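Long-range contacts in RNA-dependent RNA Polymerase (Bombyx mori cytoplasmic polyhedrosis virus, PDB 6TZ0), which catalyses RNA-templated RNA synthesis, making plus strands by fully conservative transcription and probably complementary minus strands during replication of the viral genome: residues V1031-A1037 / W1056-L1061; G730-G734 / S1043-Y1047; A444-S448 / S980-K985; L421-S425 / R449-Q453. All blocks are in the same frame, centred on the assembly; numbering follows the deposited sequence.

How the contacts relate
Contacts 2 and 4 are buried, whereas contacts 1 and 3 are only partly so and lie farther from the centre of the chain. Contacts 1 and 2 both use the loop between strand 1029-1030 and helix 1054-1062, with their centres about 17 Å apart. On the opposite side of the chain's centre, contacts 3 and 4 touch: Val451 of contact 4 packs against Ser446, Ser980 and Ala981 of contact 3. The chemistry differs. Contact 3 is rich in backbone and serine hydrogen bonds, contact 4 is carried by aliphatic groups, and contacts 1 and 2 each combine an oblique aromatic pair with one backbone bond, straight in contact 1 and weak in contact 2.

Contact 1 of 4, residues V1031-A1037 / W1056-L1061; sequences VDLLPHA and WFAFAL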
loop_
_atom_site.group_PDB
_atom_site.type_symbol
_atom_site.label_atom_id
_atom_site.label_comp_id
_atom_site.label_asym_id
_atom_site.label_seq_id
_atom_site.Cartn_x
_atom_site.Cartn_y
_atom_site.Cartn_z
ATOM N N VAL A 1031 27.392 21.044 -38.164
ATOM C CA VAL A 1031 27.264 21.687 -36.866
ATOM C C VAL A 1031 28.361 21.190 -35.933
ATOM O O VAL A 1031 28.941 20.114 -36.114
ATOM C CB VAL A 1031 25.873 21.441 -36.261
ATOM C CG1 VAL A 1031 24.806 22.043 -37.135
ATOM C CG2 VAL A 1031 25.629 19.965 -36.075
ATOM N N ASP A 1032 28.661 22.000 -34.928
ATOM C CA ASP A 1032 29.585 21.573 -33.894
ATOM C C ASP A 1032 28.867 20.740 -32.841
ATOM O O ASP A 1032 27.689 20.944 -32.541
ATOM C CB ASP A 1032 30.276 22.773 -33.248
ATOM C CG ASP A 1032 29.303 23.834 -32.786
ATOM O OD1 ASP A 1032 28.102 23.744 -33.118
ATOM O OD2 ASP A 1032 29.736 24.761 -32.074
ATOM N N LEU A 1033 29.593 19.786 -32.290
ATOM C CA LEU A 1033 29.063 18.923 -31.253
ATOM C C LEU A 1033 29.272 19.585 -29.897
ATOM O O LEU A 1033 30.094 20.490 -29.747
ATOM C CB LEU A 1033 29.742 17.552 -31.306
ATOM C CG LEU A 1033 29.293 16.473 -32.306
ATOM C CD1 LEU A 1033 29.591 16.808 -33.747
ATOM C CD2 LEU A 1033 29.969 15.162 -31.968
ATOM N N LEU A 1034 28.488 19.152 -28.912
ATOM C CA LEU A 1034 28.696 19.603 -27.547
ATOM C C LEU A 1034 30.043 19.096 -27.034
ATOM O O LEU A 1034 30.530 18.059 -27.484
ATOM C CB LEU A 1034 27.577 19.109 -26.629
ATOM C CG LEU A 1034 26.310 19.938 -26.387
ATOM C CD1 LEU A 1034 26.663 21.268 -25.772
ATOM C CD2 LEU A 1034 25.501 20.152 -27.614
ATOM N N PRO A 1035 30.679 19.820 -26.107
ATOM C CA PRO A 1035 31.954 19.333 -25.560
ATOM C C PRO A 1035 31.840 18.066 -24.726
ATOM O O PRO A 1035 32.853 17.377 -24.563
ATOM C CB PRO A 1035 32.455 20.518 -24.728
ATOM C CG PRO A 1035 31.252 21.347 -24.465
ATOM C CD PRO A 1035 30.398 21.198 -25.675
ATOM N N HIS A 1036 30.656 17.708 -24.231
ATOM C CA HIS A 1036 30.509 16.420 -23.564
ATOM C C HIS A 1036 30.337 15.257 -24.528
ATOM O O HIS A 1036 30.121 14.133 -24.071
ATOM C CB HIS A 1036 29.342 16.425 -22.573
ATOM C CG HIS A 1036 28.029 16.828 -23.164
ATOM N ND1 HIS A 1036 27.308 16.015 -24.010
ATOM C CD2 HIS A 1036 27.265 17.924 -22.960
ATOM C CE1 HIS A 1036 26.186 16.619 -24.350
ATOM N NE2 HIS A 1036 26.129 17.774 -23.715
ATOM N N ALA A 1037 30.413 15.491 -25.839
ATOM C CA ALA A 1037 30.422 14.380 -26.780
ATOM C C ALA A 1037 31.705 13.576 -26.678
ATOM O O ALA A 1037 31.706 12.375 -26.956
ATOM C CB ALA A 1037 30.246 14.889 -28.204
ATOM N N TRP A 1056 23.369 8.587 -28.265
ATOM C CA TRP A 1056 24.616 9.319 -28.059
ATOM C C TRP A 1056 24.676 10.578 -28.907
ATOM O O TRP A 1056 25.059 11.645 -28.420
ATOM C CB TRP A 1056 25.797 8.427 -28.411
ATOM C CG TRP A 1056 27.115 9.091 -28.278
ATOM C CD1 TRP A 1056 27.800 9.329 -27.130
ATOM C CD2 TRP A 1056 27.881 9.677 -29.332
ATOM N NE1 TRP A 1056 28.966 9.992 -27.406
ATOM C CE2 TRP A 1056 29.036 10.225 -28.752
ATOM C CE3 TRP A 1056 27.704 9.784 -30.713
ATOM C CZ2 TRP A 1056 30.012 10.864 -29.503
ATOM C CZ3 TRP A 1056 28.674 10.420 -31.457
ATOM C CH2 TRP A 1056 29.813 10.951 -30.851
ATOM N N PHE A 1057 24.294 10.476 -30.179
ATOM C CA PHE A 1057 24.415 11.613 -31.078
ATOM C C PHE A 1057 23.339 12.649 -30.800
ATOM O O PHE A 1057 23.576 13.849 -30.962
ATOM C CB PHE A 1057 24.354 11.125 -32.522
ATOM C CG PHE A 1057 24.832 12.122 -33.526
ATOM C CD1 PHE A 1057 26.177 12.415 -33.626
ATOM C CD2 PHE A 1057 23.951 12.725 -34.402
ATOM C CE1 PHE A 1057 26.632 13.319 -34.555
ATOM C CE2 PHE A 1057 24.404 13.623 -35.341
ATOM C CZ PHE A 1057 25.746 13.924 -35.412
ATOM N N ALA A 1058 22.169 12.210 -30.333
ATOM C CA ALA A 1058 21.140 13.147 -29.903
ATOM C C ALA A 1058 21.565 13.895 -28.650
ATOM O O ALA A 1058 21.256 15.080 -28.496
ATOM C CB ALA A 1058 19.825 12.412 -29.660
ATOM N N PHE A 1059 22.272 13.217 -27.742
ATOM C CA PHE A 1059 22.816 13.902 -26.574
ATOM C C PHE A 1059 23.915 14.873 -26.981
ATOM O O PHE A 1059 24.002 15.983 -26.448
ATOM C CB PHE A 1059 23.331 12.865 -25.583
ATOM C CG PHE A 1059 23.650 13.403 -24.216
ATOM C CD1 PHE A 1059 22.635 13.779 -23.355
ATOM C CD2 PHE A 1059 24.956 13.463 -23.765
ATOM C CE1 PHE A 1059 22.921 14.244 -22.091
ATOM C CE2 PHE A 1059 25.244 13.927 -22.497
ATOM C CZ PHE A 1059 24.228 14.322 -21.665
ATOM N N ALA A 1060 24.733 14.484 -27.959
ATOM C CA ALA A 1060 25.798 15.333 -28.472
ATOM C C ALA A 1060 25.280 16.520 -29.271
ATOM O O ALA A 1060 26.029 17.478 -29.477
ATOM C CB ALA A 1060 26.737 14.505 -29.345
ATOM N N LEU A 1061 24.049 16.465 -29.767
ATOM C CA LEU A 1061 23.480 17.597 -30.486
ATOM C C LEU A 1061 22.624 18.495 -29.606
ATOM O O LEU A 1061 22.804 19.714 -29.615
ATOM C CB LEU A 1061 22.645 17.125 -31.677
ATOM C CG LEU A 1061 23.327 16.535 -32.902
ATOM C CD1 LEU A 1061 22.259 16.100 -33.865
ATOM C CD2 LEU A 1061 24.239 17.545 -33.542
#
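Leu1034 and Ala1060 join a loop to a helix within the C-terminal region of the polymerase, residues 1031-1037 running along helix 1054-1062. The polar part is one backbone bond: Leu1034 N donates to Ala1060 O over 3.0 Å, nearly straight at 170° and in the carbonyl plane, so a helix carbonyl is engaged by the loop. Just beyond it the chain turns, with Ala1037 N bonded to Leu1034 O at 3.1 Å, and this turn brings His1036 and Ala1037 against the helix.

The aromatic part pairs His1036 with Phe1059. Their centroids are 4.5 Å apart and the planes meet at 44°, an oblique pairing. The imidazole gets there because CG stands between the backbone N and the carbonyl carbon (chi1 55°), and it is enclosed from two sides: Phe1059 CZ lies over one face near the rim, and Leu1034 CB, from its own segment, over the opposite face. Trp1056 presents its edge to the turn, with CZ2 3.4 Å from Ala1037 O close to the indole plane, while NE1 makes a weak hydrogen bond to Thr1040 OG1.

The rest is apolar. Ala1037 CB and Ala1060 CB meet at 3.7 Å, where the CA atoms of the two segments come nearest, and Leu1033 CD2 reaches Ala1060 CB at 4.2 Å. At the other end, the side chains of Val1031 and Leu1061 cross at about a right angle, CG2 of the valine touching CD2 of the leucine at 3.8 Å.

Contact 2 of 4, residues G730-G734 / S1043-Y1047; sequences GTFWG and SNLAY
Tyr1047 lays its phenol obliquely against the indole of Trp733: the tyrosine ring and the five-membered indole ring have centroids 5.7 Å apart and planes inclined at 44°. The hydroxyl end does the touching, OH lying 3.9 Å from Trp733 CG. That oxygen is hydrogen-bonded to Ala329 O, which fixes the outer end of the ring. With CG anti to the carbonyl carbon (chi1 -74°), the ring is also carried alongside the next residue, and its CE2 edge comes 3.6 Å from Gly734 O, close to the ring plane.

The nearest CA atoms are those of Thr731 and Leu1045, 4.1 Å apart. One weak hydrogen bond joins the segments here, Phe732 N to Leu1045 O at 3.3 Å with an angle of 150°; with the loop in no regular strand, this single weak bond does not make a sheet pairing. Thr731 turns its methyl to the loop, CG2 packing on the carbonyl of Asn1044. Beside it, Leu1045 CB rests 3.9 Å from Gly730 O, a carbonyl that accepts from Trp272 NE1.

Residues 732-733 form a short, weakly bonded outer strand of a three-stranded antiparallel sheet, and Trp733 is hydrogen-bonded through its backbone to Leu726 of strand 725-727. Both segments pack on helix 325-339, Tyr1047 touching Ala333 and Trp733 touching Val328. At Ser1043 the loop is tied to strand 266-272, the serine OG bonded to Thr268 O.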
loop_
_atom_site.group_PDB
_atom_site.type_symbol
_atom_site.label_atom_id
_atom_site.label_comp_id
_atom_site.label_asym_id
_atom_site.label_seq_id
_atom_site.Cartn_x
_atom_site.Cartn_y
_atom_site.Cartn_z
ATOM N N GLY A 730 29.300 6.754 -12.753
ATOM C CA GLY A 730 28.709 7.796 -13.569
ATOM C C GLY A 730 27.890 7.289 -14.730
ATOM O O GLY A 730 27.651 8.031 -15.681
ATOM N N THR A 731 27.423 6.047 -14.657
ATOM C CA THR A 731 26.786 5.360 -15.771
ATOM C C THR A 731 25.593 4.562 -15.268
ATOM O O THR A 731 25.718 3.795 -14.311
ATOM C CB THR A 731 27.803 4.448 -16.471
ATOM O OG1 THR A 731 28.725 5.233 -17.237
ATOM C CG2 THR A 731 27.141 3.400 -17.322
ATOM N N PHE A 732 24.447 4.743 -15.917
ATOM C CA PHE A 732 23.205 4.072 -15.552
ATOM C C PHE A 732 23.088 2.739 -16.279
ATOM O O PHE A 732 22.982 2.708 -17.507
ATOM C CB PHE A 732 22.024 4.982 -15.883
ATOM C CG PHE A 732 20.687 4.340 -15.706
ATOM C CD1 PHE A 732 20.241 3.973 -14.451
ATOM C CD2 PHE A 732 19.848 4.157 -16.794
ATOM C CE1 PHE A 732 19.007 3.397 -14.287
ATOM C CE2 PHE A 732 18.610 3.582 -16.633
ATOM C CZ PHE A 732 18.192 3.205 -15.379
ATOM N N TRP A 733 23.110 1.636 -15.524
ATOM C CA TRP A 733 22.841 0.306 -16.072
ATOM C C TRP A 733 21.360 0.017 -15.839
ATOM O O TRP A 733 20.952 -0.320 -14.728
ATOM C CB TRP A 733 23.704 -0.784 -15.438
ATOM C CG TRP A 733 25.196 -0.696 -15.660
ATOM C CD1 TRP A 733 25.880 0.292 -16.293
ATOM C CD2 TRP A 733 26.171 -1.682 -15.293
ATOM N NE1 TRP A 733 27.221 0.009 -16.303
ATOM C CE2 TRP A 733 27.424 -1.204 -15.705
ATOM C CE3 TRP A 733 26.105 -2.915 -14.637
ATOM C CZ2 TRP A 733 28.601 -1.913 -15.484
ATOM C CZ3 TRP A 733 27.271 -3.618 -14.427
ATOM C CH2 TRP A 733 28.499 -3.116 -14.845
ATOM N N GLY A 734 20.555 0.154 -16.883
ATOM C CA GLY A 734 19.140 -0.098 -16.748
ATOM C C GLY A 734 18.800 -1.576 -16.729
ATOM O O GLY A 734 19.557 -2.427 -17.189
ATOM N N SER A 1043 32.999 4.622 -22.223
ATOM C CA SER A 1043 32.102 4.051 -21.212
ATOM C C SER A 1043 30.723 4.692 -21.204
ATOM O O SER A 1043 30.455 5.539 -20.348
ATOM C CB SER A 1043 32.710 4.121 -19.808
ATOM O OG SER A 1043 33.798 3.230 -19.681
ATOM N N ASN A 1044 29.914 4.378 -22.219
ATOM C CA ASN A 1044 28.592 4.966 -22.417
ATOM C C ASN A 1044 27.707 4.899 -21.178
ATOM O O ASN A 1044 27.732 3.927 -20.428
ATOM C CB ASN A 1044 27.885 4.275 -23.582
ATOM C CG ASN A 1044 27.792 2.773 -23.425
ATOM O OD1 ASN A 1044 28.360 2.192 -22.517
ATOM N ND2 ASN A 1044 27.018 2.141 -24.292
ATOM N N LEU A 1045 26.947 5.961 -20.953
ATOM C CA LEU A 1045 26.160 6.094 -19.741
ATOM C C LEU A 1045 24.739 5.565 -19.884
ATOM O O LEU A 1045 23.903 5.824 -19.014
ATOM C CB LEU A 1045 26.189 7.552 -19.275
ATOM C CG LEU A 1045 25.948 8.713 -20.235
ATOM C CD1 LEU A 1045 24.503 9.057 -20.351
ATOM C CD2 LEU A 1045 26.720 9.914 -19.754
ATOM N N ALA A 1046 24.464 4.814 -20.949
ATOM C CA ALA A 1046 23.268 3.996 -21.083
ATOM C C ALA A 1046 23.582 2.895 -22.081
ATOM O O ALA A 1046 24.551 2.987 -22.837
ATOM C CB ALA A 1046 22.053 4.809 -21.532
ATOM N N TYR A 1047 22.760 1.840 -22.080
ATOM C CA TYR A 1047 23.004 0.747 -23.016
ATOM C C TYR A 1047 22.704 1.132 -24.457
ATOM O O TYR A 1047 23.236 0.496 -25.370
ATOM C CB TYR A 1047 22.204 -0.505 -22.653
ATOM C CG TYR A 1047 22.722 -1.272 -21.467
ATOM C CD1 TYR A 1047 23.910 -1.972 -21.547
ATOM C CD2 TYR A 1047 21.994 -1.347 -20.291
ATOM C CE1 TYR A 1047 24.386 -2.679 -20.478
ATOM C CE2 TYR A 1047 22.463 -2.056 -19.215
ATOM C CZ TYR A 1047 23.658 -2.721 -19.315
ATOM O OH TYR A 1047 24.131 -3.441 -18.248
#

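Contact 3 of 4, residues A444-S448 / S980-K985; sequences AWSNS and SAMATK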
loop_
_atom_site.group_PDB
_atom_site.type_symbol
_atom_site.label_atom_id
_atom_site.label_comp_id
_atom_site.label_asym_id
_atom_site.label_seq_id
_atom_site.Cartn_x
_atom_site.Cartn_y
_atom_site.Cartn_z
ATOM N N ALA A 444 -25.949 0.560 0.696
ATOM C CA ALA A 444 -25.373 0.305 -0.614
ATOM C C ALA A 444 -24.479 -0.925 -0.552
ATOM O O ALA A 444 -24.198 -1.469 0.518
ATOM C CB ALA A 444 -24.586 1.517 -1.120
ATOM N N TRP A 445 -24.060 -1.373 -1.731
ATOM C CA TRP A 445 -22.964 -2.317 -1.898
ATOM C C TRP A 445 -21.838 -1.571 -2.589
ATOM O O TRP A 445 -22.025 -1.054 -3.695
ATOM C CB TRP A 445 -23.391 -3.526 -2.729
ATOM C CG TRP A 445 -24.320 -4.460 -2.037
ATOM C CD1 TRP A 445 -25.680 -4.399 -2.025
ATOM C CD2 TRP A 445 -23.965 -5.636 -1.311
ATOM N NE1 TRP A 445 -26.194 -5.447 -1.309
ATOM C CE2 TRP A 445 -25.160 -6.223 -0.860
ATOM C CE3 TRP A 445 -22.750 -6.244 -0.987
ATOM C CZ2 TRP A 445 -25.180 -7.389 -0.100
ATOM C CZ3 TRP A 445 -22.770 -7.401 -0.232
ATOM C CH2 TRP A 445 -23.977 -7.961 0.202
ATOM N N SER A 446 -20.678 -1.507 -1.944
ATOM C CA SER A 446 -19.573 -0.740 -2.493
ATOM C C SER A 446 -18.265 -1.266 -1.927
ATOM O O SER A 446 -18.238 -1.961 -0.911
ATOM C CB SER A 446 -19.726 0.750 -2.189
ATOM O OG SER A 446 -18.664 1.486 -2.765
ATOM N N ASN A 447 -17.178 -0.911 -2.601
ATOM C CA ASN A 447 -15.837 -1.202 -2.129
ATOM C C ASN A 447 -14.976 0.042 -1.992
ATOM O O ASN A 447 -13.776 -0.082 -1.726
ATOM C CB ASN A 447 -15.152 -2.217 -3.054
ATOM C CG ASN A 447 -15.146 -1.785 -4.510
ATOM O OD1 ASN A 447 -15.634 -0.715 -4.867
ATOM N ND2 ASN A 447 -14.565 -2.619 -5.359
ATOM N N SER A 448 -15.542 1.227 -2.182
ATOM C CA SER A 448 -14.786 2.455 -2.018
ATOM C C SER A 448 -14.843 2.911 -0.571
ATOM O O SER A 448 -15.853 2.730 0.114
ATOM C CB SER A 448 -15.333 3.552 -2.922
ATOM O OG SER A 448 -16.609 3.950 -2.482
ATOM N N SER A 980 -19.307 4.952 -7.501
ATOM C CA SER A 980 -18.800 3.772 -6.814
ATOM C C SER A 980 -19.805 3.100 -5.880
ATOM O O SER A 980 -19.382 2.350 -4.998
ATOM C CB SER A 980 -17.532 4.133 -6.041
ATOM O OG SER A 980 -17.804 5.095 -5.044
ATOM N N ALA A 981 -21.106 3.312 -6.050
ATOM C CA ALA A 981 -22.092 2.661 -5.197
ATOM C C ALA A 981 -23.103 1.866 -6.016
ATOM O O ALA A 981 -23.434 2.221 -7.150
ATOM C CB ALA A 981 -22.830 3.677 -4.326
ATOM N N MET A 982 -23.599 0.783 -5.416
ATOM C CA MET A 982 -24.559 -0.112 -6.045
ATOM C C MET A 982 -25.671 -0.435 -5.062
ATOM O O MET A 982 -25.467 -0.412 -3.847
ATOM C CB MET A 982 -23.913 -1.420 -6.482
ATOM C CG MET A 982 -22.903 -1.292 -7.583
ATOM S SD MET A 982 -22.163 -2.897 -7.862
ATOM C CE MET A 982 -21.204 -2.996 -6.367
ATOM N N ALA A 983 -26.846 -0.756 -5.597
ATOM C CA ALA A 983 -27.955 -1.214 -4.772
ATOM C C ALA A 983 -28.052 -2.730 -4.699
ATOM O O ALA A 983 -28.950 -3.244 -4.025
ATOM C CB ALA A 983 -29.278 -0.642 -5.288
ATOM N N THR A 984 -27.156 -3.452 -5.366
ATOM C CA THR A 984 -27.114 -4.903 -5.302
ATOM C C THR A 984 -25.664 -5.355 -5.381
ATOM O O THR A 984 -24.758 -4.562 -5.645
ATOM C CB THR A 984 -27.940 -5.542 -6.418
ATOM O OG1 THR A 984 -27.935 -6.966 -6.259
ATOM C CG2 THR A 984 -27.366 -5.177 -7.773
ATOM N N LYS A 985 -25.445 -6.648 -5.155
ATOM C CA LYS A 985 -24.090 -7.178 -5.109
ATOM C C LYS A 985 -23.631 -7.811 -6.414
ATOM O O LYS A 985 -22.465 -8.207 -6.507
ATOM C CB LYS A 985 -23.958 -8.205 -3.981
ATOM C CG LYS A 985 -24.764 -9.470 -4.190
ATOM C CD LYS A 985 -24.621 -10.405 -3.001
ATOM C CE LYS A 985 -25.454 -11.666 -3.173
ATOM N NZ LYS A 985 -24.940 -12.541 -4.264
#
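Trp445 and Met982 form an antiparallel hydrogen-bonded pair in which both backbone N-H groups and both carbonyls are used. Trp445 N donates to Met982 O at 2.7 Å and an angle of 173°; the return bond, Met982 N to Trp445 O at 3.0 Å, is more bent at 131°.

Beyond the bridge, serine hydroxyls take over. Ser446 OG, anti to its own N (chi1 -178°), donates to Ser980 O, although the modelled length is doubtfully short, and accepts from Ser448 N at 3.2 Å, closing an ST turn. Ser448 OG and Ser980 OG are hydrogen-bonded at 3.1 Å, and either may be the donor. Each has a further partner: Ser980 OG bonds to Lys976 O in the helix it follows, and Ser448 OG, at the N-cap of helix 449-455, takes a weak bond from Val451 N.

At the opposite end the indole packs on the chain at Thr984 and Lys985. Lys985 CB stands over the centre of the six-membered ring of Trp445, 3.7 Å from its centroid, a CH-pi contact with the two side chains pointing the same way.

Strand 442-446 already pairs with 434-437 in a beta hairpin; the single bridge adds the loop 980-985 of the C-terminal region to its edge, an antiparallel edge pairing that joins the polymerase and C-terminal regions.

Contact 4 of 4, residues L421-S425 / R449-Q453; sequences LTTSS and RIVMQ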
loop_
_atom_site.group_PDB
_atom_site.type_symbol
_atom_site.label_atom_id
_atom_site.label_comp_id
_atom_site.label_asym_id
_atom_site.label_seq_id
_atom_site.Cartn_x
_atom_site.Cartn_y
_atom_site.Cartn_z
ATOM N N LEU A 421 -9.053 9.966 2.120
ATOM C CA LEU A 421 -9.964 8.968 1.571
ATOM C C LEU A 421 -10.242 9.219 0.094
ATOM O O LEU A 421 -10.277 8.276 -0.704
ATOM C CB LEU A 421 -11.267 8.938 2.362
ATOM C CG LEU A 421 -11.128 8.412 3.781
ATOM C CD1 LEU A 421 -12.453 8.519 4.470
ATOM C CD2 LEU A 421 -10.640 6.985 3.775
ATOM N N THR A 422 -10.448 10.482 -0.294
ATOM C CA THR A 422 -10.724 10.775 -1.699
ATOM C C THR A 422 -9.476 10.622 -2.559
ATOM O O THR A 422 -9.572 10.292 -3.745
ATOM C CB THR A 422 -11.288 12.185 -1.867
ATOM O OG1 THR A 422 -10.340 13.143 -1.385
ATOM C CG2 THR A 422 -12.596 12.344 -1.122
ATOM N N THR A 423 -8.303 10.867 -1.988
ATOM C CA THR A 423 -7.054 10.863 -2.735
ATOM C C THR A 423 -6.006 10.050 -1.991
ATOM O O THR A 423 -5.674 10.370 -0.844
ATOM C CB THR A 423 -6.544 12.290 -2.958
ATOM O OG1 THR A 423 -7.486 13.022 -3.752
ATOM C CG2 THR A 423 -5.192 12.275 -3.646
ATOM N N SER A 424 -5.512 8.995 -2.649
ATOM C CA SER A 424 -4.329 8.230 -2.232
ATOM C C SER A 424 -4.515 7.555 -0.870
ATOM O O SER A 424 -3.744 7.767 0.067
ATOM C CB SER A 424 -3.072 9.107 -2.249
ATOM O OG SER A 424 -1.930 8.377 -1.835
ATOM N N SER A 425 -5.555 6.739 -0.769
ATOM C CA SER A 425 -5.641 5.774 0.316
ATOM C C SER A 425 -4.665 4.627 0.037
ATOM O O SER A 425 -4.423 4.300 -1.129
ATOM C CB SER A 425 -7.080 5.268 0.447
ATOM O OG SER A 425 -7.517 4.632 -0.738
ATOM N N ARG A 449 -13.752 3.518 -0.111
ATOM C CA ARG A 449 -13.698 3.995 1.262
ATOM C C ARG A 449 -14.540 5.246 1.458
ATOM O O ARG A 449 -14.997 5.509 2.572
ATOM C CB ARG A 449 -12.252 4.257 1.665
ATOM C CG ARG A 449 -11.442 3.000 1.783
ATOM C CD ARG A 449 -10.067 3.276 2.323
ATOM N NE ARG A 449 -9.299 2.045 2.446
ATOM C CZ ARG A 449 -9.329 1.253 3.510
ATOM N NH1 ARG A 449 -10.086 1.563 4.549
ATOM N NH2 ARG A 449 -8.599 0.153 3.541
ATOM N N ILE A 450 -14.786 6.003 0.394
ATOM C CA ILE A 450 -15.505 7.257 0.571
ATOM C C ILE A 450 -17.018 7.023 0.658
ATOM O O ILE A 450 -17.711 7.739 1.386
ATOM C CB ILE A 450 -15.100 8.253 -0.535
ATOM C CG1 ILE A 450 -15.524 9.670 -0.162
ATOM C CG2 ILE A 450 -15.624 7.853 -1.899
ATOM C CD1 ILE A 450 -14.790 10.214 1.043
ATOM N N VAL A 451 -17.550 5.988 0.007
ATOM C CA VAL A 451 -18.959 5.650 0.193
ATOM C C VAL A 451 -19.171 4.991 1.549
ATOM O O VAL A 451 -20.170 5.249 2.229
ATOM C CB VAL A 451 -19.449 4.774 -0.979
ATOM C CG1 VAL A 451 -20.839 4.227 -0.737
ATOM C CG2 VAL A 451 -19.470 5.592 -2.241
ATOM N N MET A 452 -18.205 4.179 1.979
ATOM C CA MET A 452 -18.207 3.614 3.327
ATOM C C MET A 452 -18.164 4.703 4.393
ATOM O O MET A 452 -18.818 4.588 5.434
ATOM C CB MET A 452 -17.019 2.663 3.457
ATOM C CG MET A 452 -16.723 2.070 4.823
ATOM S SD MET A 452 -17.858 0.897 5.556
ATOM C CE MET A 452 -17.277 0.919 7.249
ATOM N N GLN A 453 -17.424 5.778 4.139
ATOM C CA GLN A 453 -17.377 6.883 5.089
ATOM C C GLN A 453 -18.653 7.715 5.034
ATOM O O GLN A 453 -19.101 8.240 6.058
ATOM C CB GLN A 453 -16.138 7.736 4.814
ATOM C CG GLN A 453 -15.948 8.904 5.757
ATOM C CD GLN A 453 -15.740 8.475 7.184
ATOM O OE1 GLN A 453 -14.987 7.550 7.466
ATOM N NE2 GLN A 453 -16.423 9.138 8.098
#
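The guanidinium of Arg449 has Ser425 beside it, and CB of the serine approaches it obliquely. The plane is oriented from outside the two segments: NH2 is hydrogen-bonded to Leu492 O and NH1 to Asn494 OD1, two partners that limit rotation of the group. The other flat group, the amide of Gln453, takes a lesser part, with OE1 4.0 Å from Leu421 CD1.

Leu421 carries the centre of the contact. Its CG is anti to the carbonyl carbon (chi1 -68°), and the two branches divide between successive turns of helix 449-455. CD2 meets Arg449 CB at 3.8 Å, whereas CD1 meets Gln453 CG at 3.7 Å; both partner side chains cross the leucine at about a right angle. Between those residues, Ile450 reaches back with CD1, which lies 4.0 Å from Leu421 CB and 3.7 Å from Thr422 CG2. The threonine offers its methyl here, while OG1 is hydrogen-bonded to Leu418 O and Asn419 O of its own helix. At the far end, Ser425 CB touches Arg449 CD at 4.1 Å.

Helix 413-422 thus abuts the start of helix 449-455 after the intervening beta hairpin. Helix 494-499 and helix 927-937 pack nearby, Leu937 touching both Ile450 and Gln453. In every residue pair across the two segments the closest atoms are both carbon, so the interface depends on fit between aliphatic groups, while the arginine's NH1 and NH2 donate to neutral acceptors, Asn494 OD1 and Leu492 O, beyond it.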